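Local coordinates for uncharacterized protein (Staphylococcus aureus subsp. aureus Mu50, PDB 4EBG) that is of unknown function but appears to be a secreted protein with a cystatin-like fold, at residues F63-K68 and A72-E77. Residues are numbered along the deposited sequence; the frame is centred on the assembly and turned at random.
Sequences FAYEIK and AEINRE
Glu66 and Asn75 are joined by a side-chain hydrogen bond, Asn75 ND2 to Glu66 OE2, 2.8 Å long. OE2 lies close to the amide plane of Asn75. ND2 meets OE2 on the anti side, 33° out of the carboxylate plane. The same OE2 forms a salt bridge to Lys68 NZ whose hydrogen bond is weak, and accepts a hydrogen bond from a water that also donates to Glu73 O. Asn75 CG lies anti to the backbone N (chi1 -173°), which carries the amide across to Glu66. The other end of that amide, OD1, accepts from Glu77 N in an Asx turn. This fixes the rotation of the amide.

Glu66 and Glu73 form an antiparallel hydrogen-bonded pair; Glu66 N to Glu73 O and Glu73 N to Glu66 O are both 2.9 Å. Asn75 N to Ala64 O, also 2.9 Å, continues the ladder just past strand 71-74. A second water then takes over, linking Ala64 N to Asn75 O.

Tyr65, Ile67, Ala72 and Ile74 share the other face of the sheet, turned to helix 3-23. Ile74 lies over one face of the Tyr65 ring, in a CH-pi contact with Ile74 CB 4.1 Å from the centroid of the Tyr65 ring. Tyr65 OH is hydrogen-bonded to Gln13 OE1 of the helix. Ile67 CD1 packs on Ala72 CB at 3.9 Å. With CG1 anti to N (chi1 -160°) and the chain extended beyond it, Ile74 CD1 reaches Phe63 CD1 at 3.7 Å. Beyond it the Arg76 guanidinium stands almost perpendicular to the Phe63 ring, with NH1 at the ring edge. Arg76 NH1 is hydrogen-bonded to Lys22 O of the second subunit. The two segments form the beta hairpin of strands 60-68 and 71-74, at one margin of the antiparallel sheet that packs against a long helix in this cystatin-like fold.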
ATOM      1  N   PHE B  63       7.651  -8.039  -9.128  1.00  9.68           N
ATOM      2  CA  PHE B  63       7.354  -6.699  -9.584  1.00 10.14           C
ATOM      3  C   PHE B  63       8.389  -6.257 -10.598  1.00  9.80           C
ATOM      4  O   PHE B  63       9.585  -6.542 -10.426  1.00 11.14           O
ATOM      5  CB  PHE B  63       7.395  -5.704  -8.428  1.00 11.73           C
ATOM      6  CG  PHE B  63       6.407  -6.014  -7.351  1.00 11.38           C
ATOM      7  CD1 PHE B  63       5.045  -5.683  -7.493  1.00 14.62           C
ATOM      8  CD2 PHE B  63       6.814  -6.659  -6.208  1.00 11.52           C
ATOM      9  CE1 PHE B  63       4.143  -6.001  -6.514  1.00 16.22           C
ATOM     10  CE2 PHE B  63       5.907  -6.986  -5.252  1.00 12.96           C
ATOM     11  CZ  PHE B  63       4.582  -6.609  -5.368  1.00 13.79           C
ATOM     12  N   ALA B  64       7.927  -5.652 -11.688  1.00  9.63           N
ATOM     13  CA  ALA B  64       8.800  -5.094 -12.679  1.00  9.96           C
ATOM     14  C   ALA B  64       8.933  -3.588 -12.512  1.00 10.07           C
ATOM     15  O   ALA B  64       7.923  -2.886 -12.360  1.00 12.31           O
ATOM     16  CB  ALA B  64       8.293  -5.410 -14.099  1.00 12.13           C
ATOM     17  N   TYR B  65      10.163  -3.091 -12.570  1.00 11.48           N
ATOM     18  CA  TYR B  65      10.463  -1.681 -12.517  1.00 11.60           C
ATOM     19  C   TYR B  65      11.140  -1.278 -13.809  1.00 11.60           C
ATOM     20  O   TYR B  65      11.933  -2.048 -14.398  1.00 12.27           O
ATOM     21  CB  TYR B  65      11.425  -1.364 -11.339  1.00 11.24           C
ATOM     22  CG  TYR B  65      10.786  -1.428  -9.990  1.00 12.25           C
ATOM     23  CD1 TYR B  65      10.475  -2.618  -9.399  1.00 12.23           C
ATOM     24  CD2 TYR B  65      10.495  -0.283  -9.303  1.00 12.50           C
ATOM     25  CE1 TYR B  65       9.866  -2.665  -8.166  1.00 11.24           C
ATOM     26  CE2 TYR B  65       9.901  -0.320  -8.047  1.00 12.82           C
ATOM     27  CZ  TYR B  65       9.597  -1.490  -7.494  1.00 12.32           C
ATOM     28  OH  TYR B  65       8.998  -1.478  -6.247  1.00 16.01           O
ATOM     29  N   GLU B  66      10.909  -0.030 -14.169  1.00 13.52           N
ATOM     30  CA  GLU B  66      11.714   0.597 -15.225  1.00 15.32           C
ATOM     31  C   GLU B  66      12.577   1.657 -14.591  1.00 16.31           C
ATOM     32  O   GLU B  66      12.168   2.316 -13.619  1.00 17.47           O
ATOM     33  CB  GLU B  66      10.810   1.253 -16.251  1.00 17.22           C
ATOM     34  CG  GLU B  66      10.031   0.263 -17.032  1.00 21.55           C
ATOM     35  CD  GLU B  66       9.280   0.894 -18.150  1.00 28.08           C
ATOM     36  OE1 GLU B  66       9.890   1.139 -19.217  1.00 32.15           O
ATOM     37  OE2 GLU B  66       8.087   1.154 -17.927  1.00 27.90           O
ATOM     38  N   ILE B  67      13.776   1.820 -15.132  1.00 16.85           N
ATOM     39  CA  ILE B  67      14.656   2.875 -14.700  1.00 18.11           C
ATOM     40  C   ILE B  67      14.538   3.918 -15.801  1.00 19.12           C
ATOM     41  O   ILE B  67      14.914   3.672 -16.951  1.00 21.60           O
ATOM     42  CB  ILE B  67      16.109   2.432 -14.577  1.00 18.89           C
ATOM     43  CG1 ILE B  67      16.262   1.274 -13.578  1.00 19.43           C
ATOM     44  CG2 ILE B  67      16.927   3.568 -14.114  1.00 21.93           C
ATOM     45  CD1 ILE B  67      15.722   1.526 -12.132  1.00 22.39           C
ATOM     46  N   LYS B  68      13.924   5.046 -15.456  1.00 20.43           N
ATOM     47  CA  LYS B  68      13.732   6.132 -16.399  0.50 22.61           C
ATOM     48  C   LYS B  68      14.157   7.441 -15.751  1.00 23.08           C
ATOM     49  O   LYS B  68      13.785   7.759 -14.637  1.00 20.91           O
ATOM     50  CB  LYS B  68      12.290   6.211 -16.883  0.50 25.10           C
ATOM     51  CG  LYS B  68      11.937   5.258 -18.001  0.50 28.10           C
ATOM     52  CD  LYS B  68      10.541   5.571 -18.531  0.50 29.54           C
ATOM     53  CE  LYS B  68       9.860   4.340 -19.083  0.50 32.67           C
ATOM     54  NZ  LYS B  68       8.373   4.428 -18.962  0.50 33.33           N
ATOM     55  N   ALA B  72      13.682   4.787 -10.248  1.00 18.69           N
ATOM     56  CA  ALA B  72      13.030   3.468 -10.307  1.00 18.08           C
ATOM     57  C   ALA B  72      11.532   3.682 -10.223  1.00 17.90           C
ATOM     58  O   ALA B  72      11.016   4.264  -9.230  1.00 21.58           O
ATOM     59  CB  ALA B  72      13.482   2.601  -9.159  1.00 18.16           C
ATOM     60  N   GLU B  73      10.827   3.242 -11.254  1.00 15.98           N
ATOM     61  CA  GLU B  73       9.391   3.364 -11.300  1.00 17.48           C
ATOM     62  C   GLU B  73       8.746   2.021 -11.526  1.00 14.40           C
ATOM     63  O   GLU B  73       9.032   1.362 -12.494  1.00 15.95           O
ATOM     64  CB  GLU B  73       8.997   4.339 -12.428  1.00 20.88           C
ATOM     65  CG  GLU B  73       9.703   5.735 -12.366  1.00 29.22           C
ATOM     66  CD  GLU B  73       9.318   6.695 -13.513  1.00 41.89           C
ATOM     67  OE1 GLU B  73       8.406   6.354 -14.303  1.00 47.33           O
ATOM     68  OE2 GLU B  73       9.938   7.788 -13.613  1.00 47.15           O
ATOM     69  N   ILE B  74       7.893   1.595 -10.604  1.00 12.94           N
ATOM     70  CA  ILE B  74       7.164   0.332 -10.776  1.00 12.79           C
ATOM     71  C   ILE B  74       6.251   0.425 -11.976  1.00 14.49           C
ATOM     72  O   ILE B  74       5.690   1.475 -12.250  1.00 15.85           O
ATOM     73  CB  ILE B  74       6.415  -0.083  -9.486  1.00 14.29           C
ATOM     74  CG1 ILE B  74       6.065  -1.567  -9.477  1.00 15.81           C
ATOM     75  CG2 ILE B  74       5.215   0.868  -9.211  1.00 17.01           C
ATOM     76  CD1 ILE B  74       5.567  -2.078  -8.121  1.00 17.43           C
ATOM     77  N   ASN B  75       6.103  -0.679 -12.693  1.00 13.33           N
ATOM     78  CA  ASN B  75       5.231  -0.726 -13.822  1.00 14.16           C
ATOM     79  C   ASN B  75       4.407  -1.990 -13.786  1.00 13.04           C
ATOM     80  O   ASN B  75       4.843  -3.072 -14.214  1.00 13.56           O
ATOM     81  CB  ASN B  75       5.977  -0.535 -15.136  1.00 16.00           C
ATOM     82  CG  ASN B  75       5.050  -0.408 -16.310  1.00 18.86           C
ATOM     83  OD1 ASN B  75       3.842  -0.662 -16.178  1.00 19.74           O
ATOM     84  ND2 ASN B  75       5.590   0.038 -17.464  1.00 22.59           N
ATOM     85  N   ARG B  76       3.194  -1.879 -13.265  1.00 15.39           N
ATOM     86  CA  ARG B  76       2.318  -3.021 -13.127  1.00 15.65           C
ATOM     87  C   ARG B  76       1.688  -3.445 -14.461  1.00 16.24           C
ATOM     88  O   ARG B  76       1.065  -4.482 -14.482  1.00 19.46           O
ATOM     89  CB  ARG B  76       1.244  -2.764 -12.057  1.00 17.31           C
ATOM     90  CG  ARG B  76       1.800  -2.623 -10.609  1.00 16.10           C
ATOM     91  CD  ARG B  76       2.685  -3.748 -10.169  1.00 16.25           C
ATOM     92  NE  ARG B  76       2.045  -5.053 -10.283  1.00 17.60           N
ATOM     93  CZ  ARG B  76       1.163  -5.581  -9.444  1.00 18.27           C
ATOM     94  NH1 ARG B  76       0.799  -4.959  -8.343  1.00 18.41           N
ATOM     95  NH2 ARG B  76       0.657  -6.779  -9.685  1.00 21.08           N
ATOM     96  N   GLU B  77       1.911  -2.677 -15.535  1.00 16.59           N
ATOM     97  CA  GLU B  77       1.538  -3.118 -16.875  1.00 17.72           C
ATOM     98  C   GLU B  77       2.476  -4.166 -17.419  1.00 18.07           C
ATOM     99  O   GLU B  77       2.153  -4.843 -18.383  1.00 21.31           O
ATOM    100  CB  GLU B  77       1.489  -1.930 -17.881  1.00 21.08           C
ATOM    101  CG  GLU B  77       0.522  -0.794 -17.542  1.00 26.45           C
ATOM    102  CD  GLU B  77      -0.822  -0.934 -18.227  1.00 39.46           C
ATOM    103  OE1 GLU B  77      -1.444  -2.009 -18.072  1.00 47.56           O
ATOM    104  OE2 GLU B  77      -1.263   0.030 -18.908  1.00 43.81           O
TER
HETATM  105  O   HOH W   1       5.163  -5.245 -12.202  1.00 17.24           O
HETATM  106  O   HOH W   2       7.568   2.596 -15.157  1.00 31.03           O